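Local structure of Succinylglutamatedesuccinylase/aspartoacylase (3CDX) at residues Leu57-Val62 against Pro93-Pro98; Asp65-Gln70 against Gln101-Leu106; Asp110-Asn115 against Phe126-Ala131; Ser145-Thr150 against Thr198-Val203; Ser154-Pro159 against Gly216-Val221. The protein probably hydrolyses carbon-nitrogen bonds in linear amides, as a metal-dependent member of the succinylglutamate desuccinylase/aspartoacylase family. All blocks are in the same frame, centred on the assembly; numbering follows the deposited sequence.

Interaction 1: Leu57-Val62 against Pro93-Pro98; sequences LLTGGV and PAVNMP
Val95, Val62 and Gly60 bury the most surface where the end of strand 55-60 meets the loop leading into helix 97-102. The two valines run alongside each other in a common direction, with Val62 CG2 4.1 Å from Val95 CB. In Val95, CG2 stands beside the backbone N, anti to the carbonyl carbon, and this methyl lies 3.4 Å from Gly60 O. The same oxygen accepts from Val95 N at 3.0 Å, in its carbonyl plane. Glycine suits position 60 because a CB there would run into Pro93 O; Gly61 has a positive phi, and a CB would press on Ala94, so main chain meets main chain closely. Asn96 N then bonds Gly61 O at 3.0 Å, from above the carbonyl plane. Asn96 adds a side-chain bond, ND2 to Val62 O at 3.1 Å, with the oxygen near the amide plane; an amide serves well here because its N-H reaches a backbone carbonyl. Ile114 packs on Val62 and Asn96, and Leu130 and Leu134 of helix 126-138 pack on Val95. As in M14-type metallohydrolases, to which the family belongs, the metal ligand His63 comes shortly after a central strand.

Interaction 2: Asp65-Gln70 against Gln101-Leu106; sequences DEYEGQ and QSDTRL. With CA (calcium ion), chain G.
Asp103 OD1 lies at the edge of the Tyr67 ring, near its plane, and Asp65 O sits over the centre of one face, 3.6 Å above it. Tyr67 OH donates to Asp103 OD1 at 2.6 Å, on the syn lone pair of that oxygen, the ring and carboxylate planes 50° apart, and also bonds Gly219 O. A phenylalanine in place of Tyr67 would keep the ring but would probably leave Asp103 OD1 and Gly219 O without this partner. Asp103 has a positive phi and closes helix 97-102 in a Schellman motif. The guanidinium of Arg105 is approached obliquely by Glu66, NH1 to OE2 3.4 Å. A water accepting from Arg105 NH1 at 3.0 Å lies 2.6 Å from Glu66 OE2 and 2.7 Å from Asp65 OD1; a second water joins Asp65 OD2 to Arg105 N. The Arg105 chain, extended from CG to NE, carries NE to a salt bridge with Asp113; Asp65 OD2 also bonds His153. Glu66 chelates calcium with OE1 at 2.3 Å and OE2 at 2.4 Å. His149 shares the metal, and His63 and Glu66 are spaced as in the HxxE motif of M14-type metallohydrolases, whose usual cofactor is zinc.

Interaction 3: Asp110-Asn115 against Phe126-Ala131; sequences DGRDIN and FSQMLA
Asp110 and Ser127 join an Asx turn to the first turn of helix 126-138. Both carboxylate oxygens work across the contact. Ser127 OG donates to Asp110 OD1 at 2.6 Å along the syn lone pair, and Ser127 N donates to Asp110 OD2 at 2.8 Å, 32° out of the carboxylate plane on the syn side; OD2 also bonds Thr125 OG1. The aspartate CG stands between the backbone N and the carbonyl carbon (chi1 58°), and an acid suits the place because N-H groups at a helix start need acceptors; the positive end of the helix would probably favour its charge. OD1 also takes Arg112 N from above its plane at 3.1 Å, which defines the Asx turn, and Gly111 at its middle has the positive phi that glycine tolerates. An alanine at Asp110 would probably leave Ser127 N and Arg112 N without these acceptors and the serine hydroxyl free to turn. Beyond this polar grip Ile114 lies against the helix: its CG1 is anti to the backbone N, CD1 is 3.7 Å from Leu130 CD2, and CG1 is 4.1 Å from Ala131 CB. Arg112 bends at chi2 and chi3, and its NH2 only packs on Gln128 NE2, 3.6 Å away with guanidinium and amide planes 57° apart, while Gln128 OE1 accepts from Thr125 N.

Interaction 4: Ser145-Thr150 against Thr198-Val203; sequences SVDMHT and TFTSCV. With CA (calcium ion), chain G.
Asp147 and Phe199 meet by van der Waals packing of a carboxylate against a ring edge: Asp147 OD2 lies 3.6 Å from Phe199 CD2, near the ring plane, with the carboxylate turned 79° from the ring. Asp147 CG is anti to the backbone N (chi1 -174°), which sets the carboxylate on the helix side. Among polar interactions, His149 NE2 donates to Asp147 OD2 at 2.6 Å; the oxygen lies in the imidazole plane, but the nitrogen stands above the carboxylate plane. Because His149 ND1 coordinates calcium at 2.3 Å, this second-shell bond probably helps fix the rotation of the metal ligand. A water 3.0 Å from Asp147 OD2 donates to it and accepts weakly from Thr200 N, while Asp147 OD1 bonds Thr59 OG1. Thr198 is the N-cap, its OG1 taking Ser201 N. Helix 199-205 thus packs on strand 144-148, a central parallel strand flanked by 55-60 and 209-214; the short axes run antiparallel (175°), 9.8 Å apart. In the remaining packing, Ser145 sits against Val203, OG 3.7 Å from CG2, its small side chain letting the helix come close. That methyl in turn lies over one face of Phe199, toward the rim, and Phe118 meets the same ring.

Interaction 5: Ser154-Pro159 against Gly216-Val221; sequences SYDSTP and GGWGRV
Strand 155-157 is matched to the loop before helix 223-239 by the main-chain hydrogen bond from Trp218 N to Tyr155 O at 3.0 Å, the donor standing above the carbonyl plane, next to a CA-H...O contact from Gly217. A CB on Gly217 would collide with Tyr155 O, so glycine fits here. Ser157 OG adds a bond to Gly216 O at 2.7 Å, on a lone pair in the carbonyl plane. Asp156 CG is anti to the backbone N (chi1 -158°), and the carboxylate meets Arg220 end-on in a salt bridge, OD1 to NH1 at 2.9 Å and OD2 to NH2 at 3.0 Å, the two planes 61° apart. Asp156 CB makes a CH-pi contact 3.5 Å from the centroid of the five-membered ring of Trp218, only 3° off its normal. Trp218 CE3 also lies 3.6 Å above one face of the Arg220 guanidinium, so each flat group limits the other's movement. Trp218 NE1 is held by Ala322 O. A type I' turn, Gly217 to Arg220, brings tryptophan and arginine together. Trp218 makes a cation-pi contact with Arg220 of the second subunit, and Arg220 with Trp218 of that subunit, a reciprocal interface.

In the fold
From the N terminus, interactions 1 and 2 open first and cross: strand 55-60 and the start of helix 68-79 meet the residues at the two ends of helix 97-102, each closing a loop of about thirty residues. Interaction 3 follows in series, closing a short loop that lays 110-115 on helix 126-138, and it reaches back to interaction 2 through the Arg105-Asp113 salt bridge. Interactions 4 and 5 come last and cross, their longer loops overlapping between 154 and 203. Interaction 4 joins interaction 1 through neighbouring parallel strands and shares the calcium ion with interaction 2, while interaction 5 lies about 17 Å from interaction 1 between centres. Interactions 1, 2 and 5 all touch the second subunit.

Interaction 1: Leu57-Val62 against Pro93-Pro98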
# COMPACT_ATOMS: atom_id res chain seq x y z
N LEU A 57 -37.87 5.38 -7.97
CA LEU A 57 -36.42 5.38 -8.13
C LEU A 57 -35.84 4.13 -7.50
O LEU A 57 -36.07 3.86 -6.31
CB LEU A 57 -35.81 6.66 -7.55
CG LEU A 57 -34.30 6.72 -7.28
CD1 LEU A 57 -33.45 6.72 -8.57
CD2 LEU A 57 -33.98 7.91 -6.39
N LEU A 58 -35.06 3.40 -8.30
CA LEU A 58 -34.49 2.09 -7.95
C LEU A 58 -32.97 2.20 -7.99
O LEU A 58 -32.39 2.51 -9.06
CB LEU A 58 -34.97 1.00 -8.94
CG LEU A 58 -36.50 0.77 -9.00
CD1 LEU A 58 -36.84 -0.18 -10.06
CD2 LEU A 58 -37.09 0.35 -7.64
N THR A 59 -32.32 2.05 -6.84
CA THR A 59 -30.87 2.19 -6.79
C THR A 59 -30.25 0.90 -6.31
O THR A 59 -30.81 0.23 -5.43
CB THR A 59 -30.38 3.40 -5.91
OG1 THR A 59 -30.97 3.33 -4.59
CG2 THR A 59 -30.75 4.72 -6.58
N GLY A 60 -29.10 0.54 -6.89
CA GLY A 60 -28.31 -0.59 -6.44
C GLY A 60 -26.82 -0.24 -6.46
O GLY A 60 -26.42 0.75 -7.06
N GLY A 61 -26.02 -1.04 -5.77
CA GLY A 61 -24.55 -0.93 -5.85
C GLY A 61 -24.03 0.34 -5.20
O GLY A 61 -22.97 0.83 -5.55
N VAL A 62 -24.78 0.86 -4.22
CA VAL A 62 -24.28 1.97 -3.41
C VAL A 62 -23.02 1.51 -2.68
O VAL A 62 -22.09 2.28 -2.49
CB VAL A 62 -25.39 2.48 -2.45
CG1 VAL A 62 -24.81 3.26 -1.25
CG2 VAL A 62 -26.39 3.35 -3.26
N PRO A 93 -28.57 0.86 -11.36
CA PRO A 93 -28.25 -0.42 -10.74
C PRO A 93 -26.87 -0.47 -10.11
O PRO A 93 -26.61 -1.35 -9.31
CB PRO A 93 -28.24 -1.38 -11.93
CG PRO A 93 -27.84 -0.52 -13.09
CD PRO A 93 -28.55 0.78 -12.84
N ALA A 94 -26.01 0.46 -10.48
CA ALA A 94 -24.60 0.35 -10.11
C ALA A 94 -24.03 1.72 -9.78
O ALA A 94 -23.31 2.29 -10.55
CB ALA A 94 -23.82 -0.33 -11.25
N VAL A 95 -24.40 2.25 -8.61
CA VAL A 95 -24.15 3.65 -8.30
C VAL A 95 -22.64 3.91 -8.06
O VAL A 95 -22.06 4.80 -8.66
CB VAL A 95 -24.94 4.07 -7.05
CG1 VAL A 95 -24.49 5.47 -6.54
CG2 VAL A 95 -26.45 4.10 -7.34
N ASN A 96 -22.02 3.12 -7.18
CA ASN A 96 -20.64 3.34 -6.76
C ASN A 96 -19.71 2.51 -7.62
O ASN A 96 -19.12 1.50 -7.17
CB ASN A 96 -20.55 2.95 -5.27
CG ASN A 96 -19.31 3.50 -4.58
OD1 ASN A 96 -18.40 4.06 -5.21
ND2 ASN A 96 -19.26 3.32 -3.25
N MET A 97 -19.59 2.90 -8.88
CA MET A 97 -18.82 2.12 -9.87
C MET A 97 -17.39 1.76 -9.46
O MET A 97 -16.99 0.60 -9.62
CB MET A 97 -18.81 2.82 -11.23
CG MET A 97 -20.03 2.42 -12.12
SD MET A 97 -20.17 0.61 -12.44
CE MET A 97 -18.62 0.09 -12.99
N PRO A 98 -16.62 2.72 -8.90
CA PRO A 98 -15.26 2.28 -8.47
C PRO A 98 -15.24 1.18 -7.41
O PRO A 98 -14.37 0.29 -7.44
CB PRO A 98 -14.61 3.59 -7.95
CG PRO A 98 -15.46 4.75 -8.61
CD PRO A 98 -16.86 4.17 -8.66

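Interaction 2: Asp65-Gln70 against Gln101-Leu106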
# COMPACT_ATOMS: atom_id res chain seq x y z
N ASP A 65 -19.86 -4.23 -3.09
CA ASP A 65 -19.95 -5.68 -2.81
C ASP A 65 -21.37 -6.18 -2.50
O ASP A 65 -21.56 -7.27 -1.98
CB ASP A 65 -18.98 -6.08 -1.67
CG ASP A 65 -19.28 -5.37 -0.34
OD1 ASP A 65 -20.03 -4.37 -0.30
OD2 ASP A 65 -18.73 -5.80 0.67
N GLU A 66 -22.37 -5.36 -2.78
CA GLU A 66 -23.74 -5.78 -2.52
C GLU A 66 -24.41 -5.96 -3.86
O GLU A 66 -24.78 -4.99 -4.47
CB GLU A 66 -24.42 -4.76 -1.63
CG GLU A 66 -23.72 -4.70 -0.32
CD GLU A 66 -24.21 -3.61 0.58
OE1 GLU A 66 -25.28 -3.00 0.27
OE2 GLU A 66 -23.50 -3.36 1.58
N TYR A 67 -24.53 -7.23 -4.29
CA TYR A 67 -24.78 -7.62 -5.69
C TYR A 67 -26.23 -7.67 -6.13
O TYR A 67 -26.54 -7.41 -7.31
CB TYR A 67 -24.19 -9.01 -5.96
CG TYR A 67 -22.77 -9.16 -5.48
CD1 TYR A 67 -21.73 -8.32 -5.95
CD2 TYR A 67 -22.44 -10.16 -4.56
CE1 TYR A 67 -20.41 -8.48 -5.49
CE2 TYR A 67 -21.15 -10.32 -4.06
CZ TYR A 67 -20.14 -9.50 -4.53
OH TYR A 67 -18.87 -9.70 -3.98
N GLU A 68 -27.13 -8.02 -5.20
CA GLU A 68 -28.50 -8.37 -5.61
C GLU A 68 -29.25 -7.21 -6.29
O GLU A 68 -29.93 -7.42 -7.31
CB GLU A 68 -29.28 -9.00 -4.44
CG GLU A 68 -28.90 -10.46 -4.19
CD GLU A 68 -27.48 -10.68 -3.61
OE1 GLU A 68 -26.67 -9.74 -3.43
OE2 GLU A 68 -27.18 -11.86 -3.35
N GLY A 69 -29.07 -5.99 -5.77
CA GLY A 69 -29.63 -4.79 -6.45
C GLY A 69 -29.01 -4.53 -7.82
O GLY A 69 -29.69 -4.11 -8.75
N GLN A 70 -27.70 -4.75 -7.94
CA GLN A 70 -27.04 -4.55 -9.25
C GLN A 70 -27.63 -5.47 -10.33
O GLN A 70 -27.82 -5.04 -11.44
CB GLN A 70 -25.52 -4.82 -9.14
CG GLN A 70 -24.76 -3.90 -8.13
CD GLN A 70 -23.30 -4.29 -8.07
OE1 GLN A 70 -22.70 -4.59 -9.10
NE2 GLN A 70 -22.73 -4.36 -6.83
N GLN A 101 -16.09 -2.12 -9.02
CA GLN A 101 -14.91 -2.67 -9.70
C GLN A 101 -13.99 -3.36 -8.73
O GLN A 101 -13.50 -4.46 -9.01
CB GLN A 101 -14.19 -1.59 -10.51
CG GLN A 101 -15.08 -1.18 -11.68
CD GLN A 101 -14.55 -0.05 -12.55
OE1 GLN A 101 -14.48 -0.19 -13.77
NE2 GLN A 101 -14.22 1.10 -11.92
N SER A 102 -13.77 -2.73 -7.57
CA SER A 102 -12.90 -3.33 -6.54
C SER A 102 -13.63 -4.38 -5.68
O SER A 102 -13.01 -5.07 -4.82
CB SER A 102 -12.30 -2.24 -5.67
OG SER A 102 -13.33 -1.60 -4.98
N ASP A 103 -14.94 -4.53 -5.89
CA ASP A 103 -15.73 -5.48 -5.08
C ASP A 103 -15.64 -5.15 -3.60
O ASP A 103 -15.50 -6.03 -2.76
CB ASP A 103 -15.40 -6.96 -5.38
CG ASP A 103 -16.44 -7.96 -4.79
OD1 ASP A 103 -17.52 -7.53 -4.35
OD2 ASP A 103 -16.22 -9.19 -4.80
N THR A 104 -15.72 -3.87 -3.26
CA THR A 104 -15.60 -3.49 -1.85
C THR A 104 -16.76 -2.62 -1.41
O THR A 104 -17.42 -2.00 -2.22
CB THR A 104 -14.23 -2.75 -1.53
OG1 THR A 104 -14.12 -1.60 -2.37
CG2 THR A 104 -13.04 -3.65 -1.79
N ARG A 105 -16.97 -2.57 -0.09
CA ARG A 105 -17.91 -1.65 0.55
C ARG A 105 -17.41 -0.22 0.45
O ARG A 105 -18.19 0.67 0.04
CB ARG A 105 -18.07 -2.02 2.02
CG ARG A 105 -19.19 -1.26 2.70
CD ARG A 105 -19.24 -1.64 4.18
NE ARG A 105 -20.20 -0.83 4.91
CZ ARG A 105 -21.49 -1.12 5.01
NH1 ARG A 105 -21.99 -2.20 4.42
NH2 ARG A 105 -22.29 -0.32 5.69
N LEU A 106 -16.14 0.01 0.84
CA LEU A 106 -15.51 1.34 0.85
C LEU A 106 -14.95 1.65 -0.52
O LEU A 106 -14.62 0.73 -1.28
CB LEU A 106 -14.32 1.41 1.86
CG LEU A 106 -14.59 0.93 3.31
CD1 LEU A 106 -13.45 1.34 4.27
CD2 LEU A 106 -15.92 1.40 3.80
CA CA G . -25.11 -1.63 2.05
O HOH W 1 -21.03 -3.91 2.14
O HOH W 2 -16.18 -5.01 1.27

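Interaction 3: Asp110-Asn115 against Phe126-Ala131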
# COMPACT_ATOMS: atom_id res chain seq x y z
N ASP A 110 -11.29 7.22 -2.55
CA ASP A 110 -11.11 8.10 -1.38
C ASP A 110 -11.26 7.38 -0.03
O ASP A 110 -11.24 8.01 1.06
CB ASP A 110 -12.02 9.32 -1.48
CG ASP A 110 -13.51 8.96 -1.57
OD1 ASP A 110 -13.88 7.78 -1.37
OD2 ASP A 110 -14.31 9.89 -1.78
N GLY A 111 -11.42 6.06 -0.11
CA GLY A 111 -11.53 5.22 1.06
C GLY A 111 -12.78 5.43 1.88
O GLY A 111 -12.88 4.92 3.02
N ARG A 112 -13.72 6.22 1.36
CA ARG A 112 -14.94 6.48 2.09
C ARG A 112 -16.02 5.39 1.96
O ARG A 112 -16.20 4.75 0.92
CB ARG A 112 -15.56 7.85 1.73
CG ARG A 112 -14.68 9.11 2.11
CD ARG A 112 -14.33 9.25 3.61
NE ARG A 112 -15.49 9.59 4.47
CZ ARG A 112 -16.01 10.82 4.63
NH1 ARG A 112 -17.05 11.00 5.45
NH2 ARG A 112 -15.50 11.89 3.99
N ASP A 113 -16.79 5.23 3.03
CA ASP A 113 -18.06 4.53 2.94
C ASP A 113 -19.04 5.58 2.45
O ASP A 113 -19.40 6.48 3.20
CB ASP A 113 -18.48 4.01 4.31
CG ASP A 113 -19.73 3.13 4.23
OD1 ASP A 113 -20.58 3.36 3.34
OD2 ASP A 113 -19.83 2.21 5.07
N ILE A 114 -19.47 5.48 1.20
CA ILE A 114 -20.31 6.52 0.64
C ILE A 114 -21.59 6.72 1.44
O ILE A 114 -22.14 7.83 1.45
CB ILE A 114 -20.63 6.25 -0.85
CG1 ILE A 114 -21.32 7.45 -1.53
CG2 ILE A 114 -21.48 4.97 -0.98
CD1 ILE A 114 -21.34 7.35 -3.12
N ASN A 115 -22.05 5.66 2.11
CA ASN A 115 -23.28 5.72 2.89
C ASN A 115 -23.05 6.24 4.30
O ASN A 115 -23.90 6.09 5.17
CB ASN A 115 -23.93 4.33 2.94
CG ASN A 115 -25.41 4.36 2.60
OD1 ASN A 115 -25.92 5.33 2.02
ND2 ASN A 115 -26.13 3.27 2.94
N PHE A 126 -14.43 12.08 -4.27
CA PHE A 126 -15.29 11.42 -5.25
C PHE A 126 -16.61 10.94 -4.62
O PHE A 126 -17.68 11.20 -5.15
CB PHE A 126 -14.58 10.25 -5.90
CG PHE A 126 -15.42 9.58 -6.97
CD1 PHE A 126 -15.39 10.04 -8.28
CD2 PHE A 126 -16.30 8.55 -6.65
CE1 PHE A 126 -16.19 9.45 -9.25
CE2 PHE A 126 -17.10 7.97 -7.60
CZ PHE A 126 -17.05 8.42 -8.90
N SER A 127 -16.51 10.26 -3.48
CA SER A 127 -17.66 9.63 -2.86
C SER A 127 -18.65 10.70 -2.37
O SER A 127 -19.84 10.53 -2.49
CB SER A 127 -17.23 8.72 -1.69
OG SER A 127 -16.41 7.67 -2.14
N GLN A 128 -18.10 11.80 -1.83
CA GLN A 128 -18.88 12.95 -1.39
C GLN A 128 -19.60 13.64 -2.55
O GLN A 128 -20.76 14.07 -2.40
CB GLN A 128 -18.01 13.98 -0.64
CG GLN A 128 -17.32 13.49 0.66
CD GLN A 128 -16.47 14.58 1.31
OE1 GLN A 128 -15.55 15.13 0.68
NE2 GLN A 128 -16.78 14.91 2.55
N MET A 129 -18.92 13.76 -3.70
CA MET A 129 -19.50 14.40 -4.89
C MET A 129 -20.59 13.51 -5.52
O MET A 129 -21.65 13.98 -6.00
CB MET A 129 -18.34 14.68 -5.88
CG MET A 129 -18.74 14.77 -7.36
SD MET A 129 -17.38 14.90 -8.58
CE MET A 129 -17.32 13.11 -9.01
N LEU A 130 -20.35 12.21 -5.51
CA LEU A 130 -21.35 11.26 -5.97
C LEU A 130 -22.56 11.22 -5.02
O LEU A 130 -23.68 11.16 -5.47
CB LEU A 130 -20.72 9.85 -6.17
CG LEU A 130 -21.68 8.75 -6.62
CD1 LEU A 130 -22.40 9.17 -7.98
CD2 LEU A 130 -20.90 7.42 -6.75
N ALA A 131 -22.34 11.26 -3.71
CA ALA A 131 -23.47 11.28 -2.79
C ALA A 131 -24.30 12.55 -3.06
O ALA A 131 -25.51 12.48 -3.07
CB ALA A 131 -22.99 11.24 -1.36

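Interaction 4: Ser145-Thr150 against Thr198-Val203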
# COMPACT_ATOMS: atom_id res chain seq x y z
N SER A 145 -38.55 5.54 -3.25
CA SER A 145 -37.23 4.95 -3.48
C SER A 145 -37.11 3.57 -2.85
O SER A 145 -37.52 3.35 -1.69
CB SER A 145 -36.12 5.88 -2.95
OG SER A 145 -34.93 5.16 -2.57
N VAL A 146 -36.57 2.65 -3.64
CA VAL A 146 -36.10 1.35 -3.15
C VAL A 146 -34.56 1.31 -3.34
O VAL A 146 -34.04 1.35 -4.45
CB VAL A 146 -36.77 0.12 -3.83
CG1 VAL A 146 -36.37 -1.18 -3.10
CG2 VAL A 146 -38.33 0.27 -3.86
N ASP A 147 -33.85 1.33 -2.23
CA ASP A 147 -32.40 1.29 -2.25
C ASP A 147 -31.98 -0.13 -1.87
O ASP A 147 -32.23 -0.61 -0.74
CB ASP A 147 -31.82 2.42 -1.34
CG ASP A 147 -30.29 2.53 -1.41
OD1 ASP A 147 -29.67 2.21 -2.47
OD2 ASP A 147 -29.72 2.90 -0.37
N MET A 148 -31.43 -0.85 -2.84
CA MET A 148 -31.16 -2.27 -2.66
C MET A 148 -29.74 -2.60 -2.09
O MET A 148 -28.69 -2.34 -2.73
CB MET A 148 -31.41 -3.00 -3.98
CG MET A 148 -32.86 -2.82 -4.56
SD MET A 148 -33.33 -3.80 -6.02
CE MET A 148 -33.64 -5.39 -5.33
N HIS A 149 -29.75 -3.21 -0.91
CA HIS A 149 -28.54 -3.55 -0.20
C HIS A 149 -28.50 -5.04 0.15
O HIS A 149 -29.52 -5.76 -0.00
CB HIS A 149 -28.46 -2.70 1.09
CG HIS A 149 -28.17 -1.25 0.83
ND1 HIS A 149 -26.90 -0.72 0.92
CD2 HIS A 149 -28.98 -0.24 0.44
CE1 HIS A 149 -26.94 0.56 0.60
NE2 HIS A 149 -28.19 0.88 0.32
N THR A 150 -27.34 -5.47 0.63
CA THR A 150 -27.13 -6.75 1.28
C THR A 150 -26.08 -6.48 2.35
O THR A 150 -25.61 -5.34 2.47
CB THR A 150 -26.58 -7.85 0.33
OG1 THR A 150 -25.19 -7.57 0.03
CG2 THR A 150 -27.37 -7.95 -0.97
N THR A 198 -26.77 8.10 5.67
CA THR A 198 -27.05 7.12 4.63
C THR A 198 -27.89 7.75 3.52
O THR A 198 -28.51 8.81 3.69
CB THR A 198 -27.85 5.92 5.17
OG1 THR A 198 -29.12 6.40 5.60
CG2 THR A 198 -27.09 5.20 6.31
N PHE A 199 -27.94 7.07 2.38
CA PHE A 199 -28.88 7.50 1.33
C PHE A 199 -30.34 7.47 1.80
O PHE A 199 -31.11 8.37 1.50
CB PHE A 199 -28.72 6.67 0.09
CG PHE A 199 -29.64 7.07 -1.04
CD1 PHE A 199 -29.54 8.33 -1.63
CD2 PHE A 199 -30.58 6.16 -1.53
CE1 PHE A 199 -30.38 8.68 -2.70
CE2 PHE A 199 -31.43 6.51 -2.59
CZ PHE A 199 -31.32 7.76 -3.18
N THR A 200 -30.73 6.42 2.52
CA THR A 200 -32.12 6.32 2.99
C THR A 200 -32.49 7.52 3.86
O THR A 200 -33.60 8.05 3.74
CB THR A 200 -32.46 4.94 3.67
OG1 THR A 200 -31.58 4.69 4.77
CG2 THR A 200 -32.29 3.79 2.67
N SER A 201 -31.56 7.99 4.70
CA SER A 201 -31.85 9.15 5.56
C SER A 201 -32.11 10.41 4.73
O SER A 201 -32.87 11.28 5.15
CB SER A 201 -30.76 9.37 6.62
OG SER A 201 -29.57 9.88 6.04
N CYS A 202 -31.51 10.48 3.54
CA CYS A 202 -31.80 11.54 2.58
C CYS A 202 -33.21 11.43 2.05
O CYS A 202 -33.93 12.42 2.01
CB CYS A 202 -30.83 11.51 1.41
SG CYS A 202 -29.23 12.07 1.84
N VAL A 203 -33.59 10.23 1.61
CA VAL A 203 -34.93 9.97 1.10
C VAL A 203 -35.96 10.37 2.17
O VAL A 203 -36.97 11.02 1.87
CB VAL A 203 -35.13 8.47 0.72
CG1 VAL A 203 -36.57 8.23 0.20
CG2 VAL A 203 -34.05 7.95 -0.30
CA CA G . -25.11 -1.63 2.05
O HOH W 3 -28.92 3.65 2.44

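Interaction 5: Ser154-Pro159 against Gly216-Val221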
# COMPACT_ATOMS: atom_id res chain seq x y z
N SER A 154 -19.70 -8.29 5.31
CA SER A 154 -19.85 -8.13 6.76
C SER A 154 -20.66 -9.23 7.50
O SER A 154 -20.32 -9.64 8.63
CB SER A 154 -20.46 -6.75 7.06
OG SER A 154 -19.61 -5.69 6.64
N TYR A 155 -21.72 -9.70 6.87
CA TYR A 155 -22.67 -10.61 7.46
C TYR A 155 -23.37 -11.36 6.35
O TYR A 155 -23.19 -11.06 5.18
CB TYR A 155 -23.79 -9.83 8.19
CG TYR A 155 -23.25 -9.00 9.28
CD1 TYR A 155 -22.72 -9.62 10.40
CD2 TYR A 155 -23.24 -7.62 9.20
CE1 TYR A 155 -22.16 -8.90 11.42
CE2 TYR A 155 -22.68 -6.86 10.22
CZ TYR A 155 -22.13 -7.52 11.33
OH TYR A 155 -21.56 -6.83 12.38
N ASP A 156 -24.15 -12.35 6.73
CA ASP A 156 -25.24 -12.73 5.88
C ASP A 156 -26.49 -12.06 6.45
O ASP A 156 -26.53 -11.66 7.62
CB ASP A 156 -25.42 -14.24 5.79
CG ASP A 156 -26.17 -14.67 4.53
OD1 ASP A 156 -26.37 -13.81 3.63
OD2 ASP A 156 -26.54 -15.87 4.41
N SER A 157 -27.51 -11.94 5.62
CA SER A 157 -28.76 -11.41 6.07
C SER A 157 -29.86 -12.27 5.47
O SER A 157 -29.72 -12.79 4.35
CB SER A 157 -28.89 -9.93 5.69
OG SER A 157 -28.89 -9.77 4.27
N THR A 158 -30.93 -12.48 6.22
CA THR A 158 -32.07 -13.19 5.65
C THR A 158 -32.84 -12.24 4.73
O THR A 158 -33.04 -11.07 5.08
CB THR A 158 -32.96 -13.86 6.74
OG1 THR A 158 -33.94 -14.68 6.09
CG2 THR A 158 -33.64 -12.86 7.60
N PRO A 159 -33.20 -12.71 3.51
CA PRO A 159 -33.88 -11.78 2.59
C PRO A 159 -35.09 -11.03 3.18
O PRO A 159 -36.07 -11.63 3.65
CB PRO A 159 -34.24 -12.63 1.39
CG PRO A 159 -33.24 -13.89 1.47
CD PRO A 159 -32.97 -14.06 2.93
N GLY A 216 -28.95 -10.63 1.29
CA GLY A 216 -27.88 -11.61 1.35
C GLY A 216 -26.59 -11.07 1.92
O GLY A 216 -26.59 -10.26 2.87
N GLY A 217 -25.47 -11.52 1.35
CA GLY A 217 -24.18 -11.23 1.96
C GLY A 217 -23.20 -12.38 1.79
O GLY A 217 -23.21 -13.03 0.77
N TRP A 218 -22.34 -12.57 2.79
CA TRP A 218 -21.30 -13.61 2.79
C TRP A 218 -20.35 -13.52 1.56
O TRP A 218 -19.79 -14.55 1.10
CB TRP A 218 -21.94 -15.00 2.88
CG TRP A 218 -22.17 -15.51 4.29
CD1 TRP A 218 -21.77 -14.92 5.46
CD2 TRP A 218 -22.82 -16.73 4.65
NE1 TRP A 218 -22.13 -15.72 6.54
CE2 TRP A 218 -22.77 -16.83 6.06
CE3 TRP A 218 -23.43 -17.76 3.91
CZ2 TRP A 218 -23.31 -17.92 6.76
CZ3 TRP A 218 -23.96 -18.85 4.61
CH2 TRP A 218 -23.90 -18.92 6.01
N GLY A 219 -20.19 -12.32 1.02
CA GLY A 219 -19.29 -12.09 -0.12
C GLY A 219 -19.79 -12.68 -1.44
O GLY A 219 -19.11 -12.56 -2.47
N ARG A 220 -20.98 -13.32 -1.39
CA ARG A 220 -21.49 -14.13 -2.49
C ARG A 220 -22.82 -13.62 -3.05
O ARG A 220 -23.42 -12.68 -2.49
CB ARG A 220 -21.60 -15.61 -2.05
CG ARG A 220 -22.49 -15.91 -0.79
CD ARG A 220 -23.98 -15.99 -1.13
NE ARG A 220 -24.82 -16.73 -0.15
CZ ARG A 220 -25.47 -16.16 0.87
NH1 ARG A 220 -25.39 -14.82 1.13
NH2 ARG A 220 -26.19 -16.94 1.68
N VAL A 221 -23.30 -14.28 -4.12
CA VAL A 221 -24.58 -13.99 -4.73
C VAL A 221 -25.62 -14.99 -4.19
O VAL A 221 -25.43 -16.23 -4.29
CB VAL A 221 -24.53 -14.05 -6.28
CG1 VAL A 221 -25.94 -13.85 -6.88
CG2 VAL A 221 -23.61 -12.97 -6.85